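Local coordinates for putative phosphomethylpyrimidine kinase (Bacteroides thetaiotaomicron, PDB 3MBH), which probably phosphorylates pyridoxal at the expense of ATP, as a kinase of the ribokinase clan, and holds pyridoxal in its pocket here, at residues I28-S33 and T228-G233; I81-L86 and I109-V114; G87-I92 and M127-E132; I94-I99 and M133-T138; I143-T148 and V182-V187. All blocks are in the same frame, centred on the assembly; numbering follows the deposited sequence.

Interaction 1 (I28-S33 and T228-G233); sequences IPILSS and TSVITG
L31 meets helix 228-233 at flat peptide groups and not at a ring: its CD2 lies 3.3 Å from S229 O, and the G233 amide that bonds to this carbonyl is close to the same methyl. A second carbonyl of that helix, T228 O, is held from opposite faces of its plane, by T232 N and by T232 OG1. The two helices lie on one side of the central sheet of a ribokinase-type fold, with segment axes 9.2 Å apart, nearly parallel and crossing at -21°. I30 supplies the other half of the packing. Its CG2, anti to the backbone N, lies 3.8 Å from S229 CB and meets V230 CG2 at 3.9 Å, the isoleucine and valine crossing at about a right angle. Of the S229 side chain only CB meets helix 28-33; OG bonds back to D225 O. L279 lies against both I30 and V230, Y82 of the sheet touches L31, and the other side of helix 28-33 packs on a second subunit through I28, P29 and S33. With no side chain at G233, the leucine comes right up to the backbone: L31 CD2 stands 3.5 Å from G233 N.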
# COMPACT_ATOMS: atom_id res chain seq x y z
N ILE A 28 -22.62 3.79 0.18
CA ILE A 28 -22.18 2.66 -0.65
C ILE A 28 -20.63 2.64 -0.85
O ILE A 28 -19.97 1.67 -0.49
CB ILE A 28 -22.95 2.57 -1.99
CG1 ILE A 28 -24.39 2.16 -1.72
CG2 ILE A 28 -22.27 1.57 -2.91
CD1 ILE A 28 -25.37 2.44 -2.97
N PRO A 29 -20.04 3.73 -1.35
CA PRO A 29 -18.57 3.71 -1.54
C PRO A 29 -17.75 3.52 -0.26
O PRO A 29 -16.74 2.78 -0.26
CB PRO A 29 -18.26 5.08 -2.16
CG PRO A 29 -19.47 5.81 -2.23
CD PRO A 29 -20.64 4.99 -1.81
N ILE A 30 -18.17 4.17 0.83
CA ILE A 30 -17.41 4.06 2.08
C ILE A 30 -17.48 2.62 2.63
O ILE A 30 -16.45 1.98 2.86
CB ILE A 30 -17.91 5.03 3.11
CG1 ILE A 30 -17.55 6.46 2.65
CG2 ILE A 30 -17.33 4.65 4.54
CD1 ILE A 30 -18.03 7.60 3.62
N LEU A 31 -18.68 2.10 2.82
CA LEU A 31 -18.81 0.79 3.43
C LEU A 31 -18.26 -0.30 2.49
O LEU A 31 -17.65 -1.22 2.98
CB LEU A 31 -20.25 0.49 3.91
CG LEU A 31 -20.72 1.32 5.12
CD1 LEU A 31 -22.22 1.24 5.34
CD2 LEU A 31 -19.97 0.90 6.42
N SER A 32 -18.46 -0.21 1.16
CA SER A 32 -17.86 -1.18 0.25
C SER A 32 -16.33 -1.16 0.41
O SER A 32 -15.70 -2.22 0.46
CB SER A 32 -18.13 -0.86 -1.21
OG SER A 32 -19.50 -0.70 -1.47
N SER A 33 -15.74 0.03 0.45
CA SER A 33 -14.29 0.19 0.63
C SER A 33 -13.85 -0.47 1.93
O SER A 33 -12.81 -1.11 1.99
CB SER A 33 -13.89 1.67 0.61
OG SER A 33 -14.21 2.24 -0.66
N THR A 228 -21.23 8.78 9.90
CA THR A 228 -21.96 7.61 10.38
C THR A 228 -21.57 6.37 9.61
O THR A 228 -21.45 5.30 10.22
CB THR A 228 -23.52 7.88 10.45
OG1 THR A 228 -23.72 9.06 11.24
CG2 THR A 228 -24.28 6.64 11.06
N SER A 229 -21.26 6.52 8.31
CA SER A 229 -20.80 5.40 7.48
C SER A 229 -19.43 4.87 8.02
O SER A 229 -19.24 3.64 8.19
CB SER A 229 -20.62 5.82 6.01
OG SER A 229 -21.87 6.00 5.36
N VAL A 230 -18.52 5.79 8.37
CA VAL A 230 -17.23 5.36 8.92
C VAL A 230 -17.40 4.76 10.31
O VAL A 230 -16.81 3.72 10.62
CB VAL A 230 -16.15 6.45 8.88
CG1 VAL A 230 -14.87 5.87 9.53
CG2 VAL A 230 -15.90 6.92 7.41
N ILE A 231 -18.26 5.35 11.13
CA ILE A 231 -18.56 4.78 12.45
C ILE A 231 -19.09 3.32 12.32
O ILE A 231 -18.61 2.42 13.01
CB ILE A 231 -19.52 5.64 13.29
CG1 ILE A 231 -18.84 6.97 13.64
CG2 ILE A 231 -19.98 4.88 14.59
CD1 ILE A 231 -17.76 6.96 14.76
N THR A 232 -20.02 3.10 11.42
CA THR A 232 -20.61 1.79 11.23
C THR A 232 -19.60 0.78 10.78
O THR A 232 -19.50 -0.31 11.35
CB THR A 232 -21.71 1.88 10.18
OG1 THR A 232 -22.68 2.79 10.67
CG2 THR A 232 -22.38 0.53 9.92
N GLY A 233 -18.83 1.14 9.74
CA GLY A 233 -17.81 0.25 9.26
C GLY A 233 -16.76 -0.06 10.33
O GLY A 233 -16.32 -1.19 10.46

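Interaction 2 (I81-L86 and I109-V114); sequences IYTGYL and IVADPV. With PXL (3-hydroxy-5-(hydroxymethyl)-2-methylisonicotinaldehyde), chain G.
Y85 and V114 meet with Y85 CG (chi1 -174°) and V114 CG1 (chi1 180°) both standing anti to their backbone N, which leaves V114 CG1 at the edge of the tyrosine ring, 3.8 Å from Y85 CD2. Pyridoxal lies over one face of that ring, its methyl C2A above the centre and its C2 3.4 Å from Y85 CD2. V114 CG1 also approaches the ligand, 3.6 Å from OP4, while T50, Q51 and D225 hydrogen-bond to it. An alanine in place of Y85 would keep CB beside the pyridine nitrogen but would probably leave the pyridoxal without the ring face it lies on and V114 CG1 without the ring edge beside it. Behind the pocket the backbones pair as parallel strands, V110 N to I81 O (2.8 Å), T83 N to V110 O and D112 N to T83 O. On one face I81 and I109 lie side by side, with T83 OG1 3.3 Å from A111 CB; a water joins this hydroxyl to G84 O and D112 O. On the other face, a second water links Y82 OH to D112 OD2. These strands are the two arms of a beta-alpha-beta crossover: its helix 91-102 covers the I81 and I109 face, helix 223-236 packs on Y82 and V110, and strand 9-17 borders 80-83.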
# COMPACT_ATOMS: atom_id res chain seq x y z
N ILE A 81 -28.06 -2.90 10.01
CA ILE A 81 -29.07 -2.05 9.38
C ILE A 81 -28.74 -0.61 9.79
O ILE A 81 -28.56 -0.30 10.97
CB ILE A 81 -30.52 -2.36 9.83
CG1 ILE A 81 -30.86 -3.81 9.52
CG2 ILE A 81 -31.53 -1.34 9.16
CD1 ILE A 81 -32.19 -4.32 10.02
N TYR A 82 -28.63 0.25 8.76
CA TYR A 82 -28.14 1.60 8.94
C TYR A 82 -29.10 2.51 8.23
O TYR A 82 -29.20 2.50 6.99
CB TYR A 82 -26.70 1.69 8.40
CG TYR A 82 -26.12 3.06 8.13
CD1 TYR A 82 -26.59 4.20 8.78
CD2 TYR A 82 -25.03 3.21 7.27
CE1 TYR A 82 -26.08 5.44 8.49
CE2 TYR A 82 -24.50 4.46 7.00
CZ TYR A 82 -24.99 5.56 7.63
OH TYR A 82 -24.50 6.82 7.37
N THR A 83 -29.72 3.38 9.01
CA THR A 83 -30.74 4.25 8.49
C THR A 83 -30.30 5.69 8.51
O THR A 83 -29.53 6.11 9.37
CB THR A 83 -32.08 4.13 9.31
OG1 THR A 83 -31.99 4.83 10.56
CG2 THR A 83 -32.43 2.71 9.54
N GLY A 84 -30.87 6.48 7.59
CA GLY A 84 -30.65 7.91 7.55
C GLY A 84 -31.88 8.68 7.07
O GLY A 84 -33.01 8.60 7.68
N TYR A 85 -31.67 9.49 6.05
CA TYR A 85 -32.73 10.33 5.52
C TYR A 85 -33.91 9.46 5.05
O TYR A 85 -33.76 8.62 4.22
CB TYR A 85 -32.19 11.20 4.39
CG TYR A 85 -33.14 12.23 3.80
CD1 TYR A 85 -34.17 11.85 2.95
CD2 TYR A 85 -33.02 13.60 4.12
CE1 TYR A 85 -35.04 12.76 2.42
CE2 TYR A 85 -33.87 14.51 3.57
CZ TYR A 85 -34.90 14.08 2.72
OH TYR A 85 -35.77 14.97 2.15
N LEU A 86 -35.09 9.72 5.59
CA LEU A 86 -36.32 9.02 5.24
C LEU A 86 -37.25 9.91 4.43
O LEU A 86 -37.23 11.13 4.55
CB LEU A 86 -37.05 8.56 6.51
CG LEU A 86 -36.20 7.74 7.47
CD1 LEU A 86 -37.01 7.31 8.75
CD2 LEU A 86 -35.60 6.50 6.80
N ILE A 109 -27.68 -2.13 14.76
CA ILE A 109 -28.68 -1.24 14.24
C ILE A 109 -28.18 0.19 14.50
O ILE A 109 -27.98 0.62 15.67
CB ILE A 109 -30.10 -1.46 14.87
CG1 ILE A 109 -30.51 -2.94 14.83
CG2 ILE A 109 -31.11 -0.55 14.21
CD1 ILE A 109 -30.36 -3.69 13.42
N VAL A 110 -27.95 0.91 13.39
CA VAL A 110 -27.48 2.28 13.43
C VAL A 110 -28.51 3.20 12.83
O VAL A 110 -28.94 2.98 11.68
CB VAL A 110 -26.13 2.43 12.68
CG1 VAL A 110 -25.62 3.92 12.74
CG2 VAL A 110 -25.10 1.48 13.23
N ALA A 111 -28.90 4.25 13.56
CA ALA A 111 -29.80 5.22 13.02
C ALA A 111 -29.15 6.58 13.15
O ALA A 111 -28.86 7.05 14.28
CB ALA A 111 -31.18 5.21 13.72
N ASP A 112 -28.90 7.20 12.00
CA ASP A 112 -28.60 8.60 11.96
C ASP A 112 -29.95 9.32 11.91
O ASP A 112 -30.71 9.16 10.97
CB ASP A 112 -27.69 8.91 10.73
CG ASP A 112 -27.30 10.38 10.65
OD1 ASP A 112 -27.87 11.23 11.40
OD2 ASP A 112 -26.41 10.71 9.79
N PRO A 113 -30.31 10.07 12.98
CA PRO A 113 -31.62 10.70 13.01
C PRO A 113 -31.68 11.97 12.14
O PRO A 113 -31.80 13.07 12.68
CB PRO A 113 -31.82 11.00 14.51
CG PRO A 113 -30.45 11.32 14.97
CD PRO A 113 -29.50 10.45 14.13
N VAL A 114 -31.61 11.79 10.82
CA VAL A 114 -31.49 12.87 9.84
C VAL A 114 -32.77 13.75 9.86
O VAL A 114 -33.84 13.33 9.42
CB VAL A 114 -31.18 12.32 8.43
CG1 VAL A 114 -31.05 13.48 7.35
CG2 VAL A 114 -29.87 11.45 8.44
OP4 PXL G . -28.01 13.01 5.56
C5A PXL G . -28.07 14.30 4.97
C5 PXL G . -29.04 14.24 3.78
C6 PXL G . -29.48 13.10 3.16
N1 PXL G . -30.35 13.13 2.15
C2 PXL G . -30.87 14.23 1.58
C3 PXL G . -30.46 15.53 2.15
C4 PXL G . -29.54 15.50 3.31
C4A PXL G . -28.99 16.70 3.95
O4A PXL G . -29.16 17.68 3.30
O3 PXL G . -30.93 16.71 1.73
C2A PXL G . -31.81 14.02 0.40
O HOH W 1 -26.24 8.89 7.82
O HOH W 2 -32.84 7.43 10.24
O HOH W 3 -35.09 11.32 8.03

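Interaction 3 (G87-I92 and M127-E132); sequences GSPRQI and MEMVKE
E128 makes the first touch, its CB 4.2 Å from P89 CG at the exposed margin, while its carboxylate turns to its own helix and forms a salt bridge with K131. M129, present as selenomethionine, reaches much deeper. Its CG is anti to the backbone N (chi1 -178°), and two further bends curl the chain so that CE presses on the turn ahead of helix 91-102, 3.2 Å from P89 N. The approach of CE to P89 CD is tighter than carbons usually allow, and the exact methyl position is doubtful. The selenium itself sits 3.8 Å from I92 CD1. One turn on, E132 lays its CB 3.5 Å from I92 CG1, and I92 CG2 rests near E132 O. An alanine in place of I92 would probably open a gap between the selenium of M129 and E132 CB, both of which CD1 touches now, and lose the contact of CG2 with E132 O. E132 CG is 3.6 Å from P89 O, and a water donates to both P89 O (2.6 Å) and E132 OE1. L86 and L136 also pack on I92. No direct hydrogen bond crosses, so segment 87-92 is held to helix 127-136 by apolar fit inside and by a water-bridged, partly exposed glutamate.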
# COMPACT_ATOMS: atom_id res chain seq x y z
N GLY A 87 -38.04 9.31 3.58
CA GLY A 87 -38.82 10.06 2.61
C GLY A 87 -40.22 10.52 2.99
O GLY A 87 -40.82 11.31 2.26
N SER A 88 -40.77 10.02 4.11
CA SER A 88 -42.02 10.53 4.63
C SER A 88 -42.14 10.09 6.10
O SER A 88 -41.45 9.20 6.55
CB SER A 88 -43.23 9.99 3.81
OG SER A 88 -43.54 8.64 4.21
N PRO A 89 -43.05 10.69 6.84
CA PRO A 89 -43.26 10.20 8.22
C PRO A 89 -43.78 8.77 8.35
O PRO A 89 -43.61 8.15 9.40
CB PRO A 89 -44.24 11.21 8.82
CG PRO A 89 -44.10 12.42 7.90
CD PRO A 89 -43.78 11.92 6.55
N ARG A 90 -44.44 8.27 7.30
CA ARG A 90 -44.94 6.90 7.27
C ARG A 90 -43.79 5.86 7.29
O ARG A 90 -43.98 4.71 7.63
CB ARG A 90 -45.83 6.69 6.03
CG ARG A 90 -47.13 7.43 6.13
CD ARG A 90 -47.94 7.56 4.85
NE ARG A 90 -47.32 8.57 3.97
CZ ARG A 90 -46.78 8.31 2.78
NH1 ARG A 90 -46.84 7.11 2.24
NH2 ARG A 90 -46.26 9.31 2.07
N GLN A 91 -42.60 6.27 6.90
CA GLN A 91 -41.49 5.35 6.84
C GLN A 91 -40.99 4.93 8.20
O GLN A 91 -40.45 3.86 8.33
CB GLN A 91 -40.32 5.92 6.02
CG GLN A 91 -40.74 6.20 4.58
CD GLN A 91 -39.59 6.50 3.65
OE1 GLN A 91 -38.43 6.45 4.06
NE2 GLN A 91 -39.91 6.86 2.40
N ILE A 92 -41.22 5.74 9.22
CA ILE A 92 -40.65 5.38 10.51
C ILE A 92 -41.16 4.01 10.97
O ILE A 92 -40.38 3.15 11.33
CB ILE A 92 -40.82 6.44 11.58
CG1 ILE A 92 -39.73 7.52 11.38
CG2 ILE A 92 -40.68 5.76 13.00
CD1 ILE A 92 -40.00 8.53 10.16
N MSE A 127 -42.71 18.94 12.24
CA MSE A 127 -42.65 18.26 13.51
C MSE A 127 -43.12 16.80 13.42
O MSE A 127 -42.79 16.04 14.29
CB MSE A 127 -43.39 19.03 14.60
CG MSE A 127 -42.75 20.36 15.06
SE MSE A 127 -40.90 20.16 15.55
CE MSE A 127 -41.17 19.13 17.20
N GLU A 128 -43.88 16.41 12.39
CA GLU A 128 -44.30 15.00 12.30
C GLU A 128 -43.11 14.09 12.06
O GLU A 128 -42.98 13.01 12.65
CB GLU A 128 -45.28 14.79 11.16
CG GLU A 128 -46.63 15.09 11.42
CD GLU A 128 -47.14 14.63 12.78
OE1 GLU A 128 -47.06 13.44 13.12
OE2 GLU A 128 -47.69 15.51 13.49
N MSE A 129 -42.23 14.51 11.17
CA MSE A 129 -41.00 13.79 10.96
C MSE A 129 -40.21 13.73 12.28
O MSE A 129 -39.72 12.66 12.66
CB MSE A 129 -40.18 14.41 9.84
CG MSE A 129 -38.95 13.67 9.57
SE MSE A 129 -39.35 11.91 8.59
CE MSE A 129 -40.65 12.64 7.48
N VAL A 130 -40.15 14.83 13.03
CA VAL A 130 -39.41 14.84 14.30
C VAL A 130 -40.03 13.87 15.30
O VAL A 130 -39.34 13.01 15.84
CB VAL A 130 -39.37 16.23 14.91
CG1 VAL A 130 -38.65 16.18 16.18
CG2 VAL A 130 -38.66 17.26 13.94
N LYS A 131 -41.36 13.97 15.52
CA LYS A 131 -42.04 13.08 16.47
C LYS A 131 -41.83 11.61 16.09
O LYS A 131 -41.52 10.81 16.96
CB LYS A 131 -43.53 13.41 16.60
CG LYS A 131 -43.79 14.81 17.10
CD LYS A 131 -45.23 15.07 17.40
CE LYS A 131 -46.05 15.18 16.17
NZ LYS A 131 -47.14 16.21 16.32
N GLU A 132 -41.92 11.25 14.81
CA GLU A 132 -41.68 9.85 14.39
C GLU A 132 -40.21 9.42 14.61
O GLU A 132 -39.92 8.29 15.07
CB GLU A 132 -42.10 9.64 12.93
CG GLU A 132 -43.60 9.77 12.67
CD GLU A 132 -44.42 8.68 13.38
OE1 GLU A 132 -44.06 7.50 13.30
OE2 GLU A 132 -45.44 9.03 14.01
O HOH W 4 -44.35 6.12 10.76

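Interaction 4 (I94-I99 and M133-T138); sequences IVSDFI and MRHLIT
L136 carries a small, buried helix-to-helix contact, in which the C-terminal part of helix 127-136 packs beside the middle of helix 91-102 over the central sheet. The leucine's CG is anti to its backbone N (chi1 -176°), and from there CD1 does nearly all the touching. It lies 4.0 Å from V95 CG1 and equally far from I99 CD1, and is 3.5 Å from S96 OG. I99 and L136 cross at about a right angle. S96 is modelled in two positions, so its contacts hold for one of them; in that one OG bonds back to I92 O in its own helix. H135 adds an edge: its CD2 is 3.7 Å from S96 OG, which lies near the imidazole plane. Over one face of this ring, toward the rim, is T138 OG1, which also donates to H135 O at 2.6 Å and in the carbonyl plane; T138 N bonds to the same oxygen. V95 and L136 both rest on T83 of the sheet beneath. The two helices, side by side over the parallel strands of the central sheet, form part of one outer layer of the alpha/beta/alpha sandwich characteristic of ribokinase-type kinases.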
# COMPACT_ATOMS: atom_id res chain seq x y z
N ILE A 94 -42.61 1.58 9.14
CA ILE A 94 -42.14 0.57 8.17
C ILE A 94 -40.72 0.14 8.51
O ILE A 94 -40.37 -1.06 8.54
CB ILE A 94 -42.22 1.05 6.71
CG1 ILE A 94 -43.69 1.29 6.35
CG2 ILE A 94 -41.57 -0.00 5.77
CD1 ILE A 94 -43.94 2.10 5.05
N VAL A 95 -39.90 1.13 8.81
CA VAL A 95 -38.51 0.87 9.11
C VAL A 95 -38.38 0.21 10.49
O VAL A 95 -37.59 -0.69 10.63
CB VAL A 95 -37.67 2.15 9.01
CG1 VAL A 95 -36.25 1.89 9.48
CG2 VAL A 95 -37.68 2.63 7.51
N SER A 96 -39.16 0.66 11.47
CA SER A 96 -39.16 0.00 12.77
C SER A 96 -39.50 -1.49 12.67
O SER A 96 -38.84 -2.34 13.29
CB SER A 96 -40.11 0.71 13.73
OG SER A 96 -39.84 2.09 13.77
N ASP A 97 -40.51 -1.81 11.87
CA ASP A 97 -40.89 -3.22 11.61
C ASP A 97 -39.81 -4.01 10.89
O ASP A 97 -39.63 -5.19 11.16
CB ASP A 97 -42.20 -3.30 10.82
CG ASP A 97 -43.41 -2.99 11.68
OD1 ASP A 97 -43.27 -3.02 12.91
OD2 ASP A 97 -44.50 -2.70 11.14
N PHE A 98 -39.10 -3.34 9.97
CA PHE A 98 -38.01 -3.94 9.24
C PHE A 98 -36.91 -4.36 10.20
O PHE A 98 -36.47 -5.51 10.16
CB PHE A 98 -37.49 -2.97 8.19
CG PHE A 98 -36.26 -3.43 7.49
CD1 PHE A 98 -36.25 -4.61 6.79
CD2 PHE A 98 -35.08 -2.70 7.55
CE1 PHE A 98 -35.10 -5.04 6.12
CE2 PHE A 98 -33.92 -3.12 6.90
CZ PHE A 98 -33.92 -4.31 6.19
N ILE A 99 -36.53 -3.45 11.10
CA ILE A 99 -35.54 -3.72 12.12
C ILE A 99 -36.01 -4.86 13.03
O ILE A 99 -35.24 -5.79 13.32
CB ILE A 99 -35.25 -2.47 12.97
CG1 ILE A 99 -34.56 -1.44 12.10
CG2 ILE A 99 -34.38 -2.84 14.20
CD1 ILE A 99 -34.59 -0.02 12.66
N MSE A 133 -39.27 10.32 14.30
CA MSE A 133 -37.88 9.98 14.47
C MSE A 133 -37.56 9.67 15.94
O MSE A 133 -36.76 8.78 16.22
CB MSE A 133 -36.99 11.09 13.92
CG MSE A 133 -35.51 10.76 13.89
SE MSE A 133 -35.12 9.23 12.72
CE MSE A 133 -35.17 10.10 10.99
N ARG A 134 -38.21 10.39 16.85
CA ARG A 134 -38.11 10.10 18.27
C ARG A 134 -38.44 8.64 18.61
O ARG A 134 -37.85 8.05 19.51
CB ARG A 134 -39.03 11.02 19.11
CG ARG A 134 -38.52 12.44 19.22
CD ARG A 134 -39.52 13.30 19.94
NE ARG A 134 -39.18 14.71 19.82
CZ ARG A 134 -40.05 15.70 19.81
NH1 ARG A 134 -41.34 15.46 19.88
NH2 ARG A 134 -39.63 16.95 19.71
N HIS A 135 -39.38 8.06 17.88
CA HIS A 135 -39.69 6.66 18.02
C HIS A 135 -38.60 5.75 17.43
O HIS A 135 -38.20 4.77 18.07
CB HIS A 135 -41.04 6.28 17.36
CG HIS A 135 -41.39 4.83 17.53
ND1 HIS A 135 -41.74 4.29 18.75
CD2 HIS A 135 -41.39 3.80 16.65
CE1 HIS A 135 -41.98 3.00 18.61
NE2 HIS A 135 -41.79 2.68 17.34
N LEU A 136 -38.18 6.05 16.22
CA LEU A 136 -37.22 5.21 15.53
C LEU A 136 -35.91 5.08 16.34
O LEU A 136 -35.34 3.99 16.41
CB LEU A 136 -36.93 5.72 14.13
CG LEU A 136 -36.00 4.80 13.31
CD1 LEU A 136 -36.60 3.36 13.19
CD2 LEU A 136 -35.65 5.43 11.93
N ILE A 137 -35.46 6.14 16.98
CA ILE A 137 -34.18 6.02 17.70
C ILE A 137 -34.24 4.99 18.85
O ILE A 137 -33.21 4.46 19.21
CB ILE A 137 -33.58 7.34 18.22
CG1 ILE A 137 -34.49 7.99 19.30
CG2 ILE A 137 -33.19 8.26 17.03
CD1 ILE A 137 -33.80 9.00 20.08
N THR A 138 -35.44 4.68 19.37
CA THR A 138 -35.59 3.76 20.48
C THR A 138 -35.26 2.35 20.04
O THR A 138 -35.04 1.45 20.87
CB THR A 138 -37.04 3.75 21.09
OG1 THR A 138 -37.98 3.23 20.15
CG2 THR A 138 -37.47 5.15 21.51

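Interaction 5 (I143-T148 and V182-V187); sequences ITPNLT and VIITSV
L147, in the first turn of helix 147-154, can be followed outward over strand 182-187. Its CB stands 3.8 Å from S186 O; CG, anti to the backbone N (chi1 -168°), carries the chain on, and CD1 ends 4.1 Å from I184 CG2, with V187 CG2 slightly farther off. Before the helix the chain pairs with the strand in parallel fashion: I183 N donates to I143 O at 2.9 Å, and T185 N to P145 O. P145 itself has no N-H to offer, and its CD sits 3.0 Å from I183 O. I143 and V182 lie side by side, as do T144 and I183, with T144 CG2 4.1 Å from I183 CD1 while its hydroxyl bonds to T228 of helix 223-236. N146 presents CB to T185 OG1 (3.4 Å) and takes its amide away, OD1 capping the helix at E149 N and ND2 reaching G116 O. T185 OG1 and S186 OG are hydrogen-bonded to each other. Helix 164-176 packs on V182 and I184, and F227 on I183 and T185. The chemistry thus changes along one strand: backbone pairing runs to N146, whose side chain caps the helix that begins with L147, while the leucine keeps that first turn against the strand by apolar packing.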
# COMPACT_ATOMS: atom_id res chain seq x y z
N ILE A 143 -26.89 5.74 17.66
CA ILE A 143 -27.43 6.90 16.97
C ILE A 143 -26.43 8.05 16.88
O ILE A 143 -25.59 8.22 17.76
CB ILE A 143 -28.77 7.43 17.59
CG1 ILE A 143 -28.57 7.89 19.05
CG2 ILE A 143 -29.90 6.36 17.51
CD1 ILE A 143 -29.84 8.65 19.62
N THR A 144 -26.51 8.82 15.81
CA THR A 144 -25.52 9.82 15.53
C THR A 144 -26.13 11.24 15.24
O THR A 144 -25.78 11.89 14.25
CB THR A 144 -24.66 9.39 14.37
OG1 THR A 144 -25.47 9.11 13.22
CG2 THR A 144 -23.82 8.08 14.74
N PRO A 145 -27.01 11.74 16.10
CA PRO A 145 -27.51 13.10 15.88
C PRO A 145 -26.44 14.19 15.88
O PRO A 145 -25.51 14.13 16.70
CB PRO A 145 -28.33 13.37 17.11
CG PRO A 145 -27.83 12.37 18.14
CD PRO A 145 -27.34 11.21 17.42
N ASN A 146 -26.63 15.21 15.05
CA ASN A 146 -25.93 16.47 15.22
C ASN A 146 -26.59 17.27 16.31
O ASN A 146 -27.66 16.90 16.79
CB ASN A 146 -25.77 17.26 13.91
CG ASN A 146 -27.09 17.68 13.29
OD1 ASN A 146 -28.07 18.00 13.99
ND2 ASN A 146 -27.10 17.73 11.95
N LEU A 147 -26.00 18.40 16.68
CA LEU A 147 -26.53 19.16 17.82
C LEU A 147 -27.99 19.61 17.60
O LEU A 147 -28.86 19.55 18.51
CB LEU A 147 -25.62 20.37 18.14
CG LEU A 147 -25.92 21.03 19.47
CD1 LEU A 147 -25.66 20.02 20.56
CD2 LEU A 147 -25.10 22.28 19.63
N THR A 148 -28.28 20.02 16.37
CA THR A 148 -29.63 20.41 15.99
C THR A 148 -30.63 19.28 16.23
O THR A 148 -31.66 19.48 16.87
CB THR A 148 -29.69 20.81 14.51
OG1 THR A 148 -28.83 21.93 14.28
CG2 THR A 148 -31.14 21.19 14.10
N VAL A 182 -24.51 6.59 21.91
CA VAL A 182 -25.05 7.84 21.41
C VAL A 182 -23.86 8.71 21.07
O VAL A 182 -22.95 8.86 21.89
CB VAL A 182 -25.92 8.56 22.46
CG1 VAL A 182 -26.45 9.89 21.93
CG2 VAL A 182 -27.07 7.61 22.93
N ILE A 183 -23.87 9.27 19.87
CA ILE A 183 -22.82 10.18 19.43
C ILE A 183 -23.49 11.48 19.03
O ILE A 183 -24.44 11.47 18.24
CB ILE A 183 -21.98 9.54 18.26
CG1 ILE A 183 -21.41 8.16 18.67
CG2 ILE A 183 -20.91 10.52 17.80
CD1 ILE A 183 -20.84 7.35 17.51
N ILE A 184 -23.02 12.60 19.58
CA ILE A 184 -23.52 13.90 19.19
C ILE A 184 -22.44 14.62 18.41
O ILE A 184 -21.34 14.84 18.93
CB ILE A 184 -23.96 14.76 20.41
CG1 ILE A 184 -25.03 14.03 21.19
CG2 ILE A 184 -24.46 16.16 19.90
CD1 ILE A 184 -25.41 14.66 22.53
N THR A 185 -22.73 14.97 17.14
CA THR A 185 -21.76 15.66 16.32
C THR A 185 -22.07 17.18 16.21
O THR A 185 -23.10 17.66 16.64
CB THR A 185 -21.70 15.09 14.93
OG1 THR A 185 -22.81 15.58 14.17
CG2 THR A 185 -21.66 13.57 14.97
N SER A 186 -21.14 17.90 15.65
CA SER A 186 -21.30 19.31 15.32
C SER A 186 -21.54 20.20 16.54
O SER A 186 -22.34 21.15 16.45
CB SER A 186 -22.43 19.49 14.31
OG SER A 186 -22.38 18.44 13.36
N VAL A 187 -20.85 19.91 17.64
CA VAL A 187 -20.92 20.73 18.82
C VAL A 187 -19.91 21.88 18.70
O VAL A 187 -18.74 21.67 18.50
CB VAL A 187 -20.68 19.94 20.10
CG1 VAL A 187 -20.86 20.89 21.35
CG2 VAL A 187 -21.64 18.70 20.16

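Overall arrangement
From the N terminus, helix 24-33 opens interaction 1, which closes only at helix 223-236, so the other four contacts all fall within its span. Interaction 2 starts at strand 80-83 and closes at 109-114 across one helix. Interactions 3 and 4 both open on that helix or the loop before it and close at helix 127-136, beyond 109-114; they therefore cross interaction 2 and each other. Interaction 5 follows in series, extending the same sheet from 143-148 to 182-187. T228 of interaction 1 packs on Y82 and V110 and probably hydrogen-bonds to T144, tying helix 223-236 to interactions 2 and 5. On the sheet's other face, F98 and I99 pack on I81 and I109.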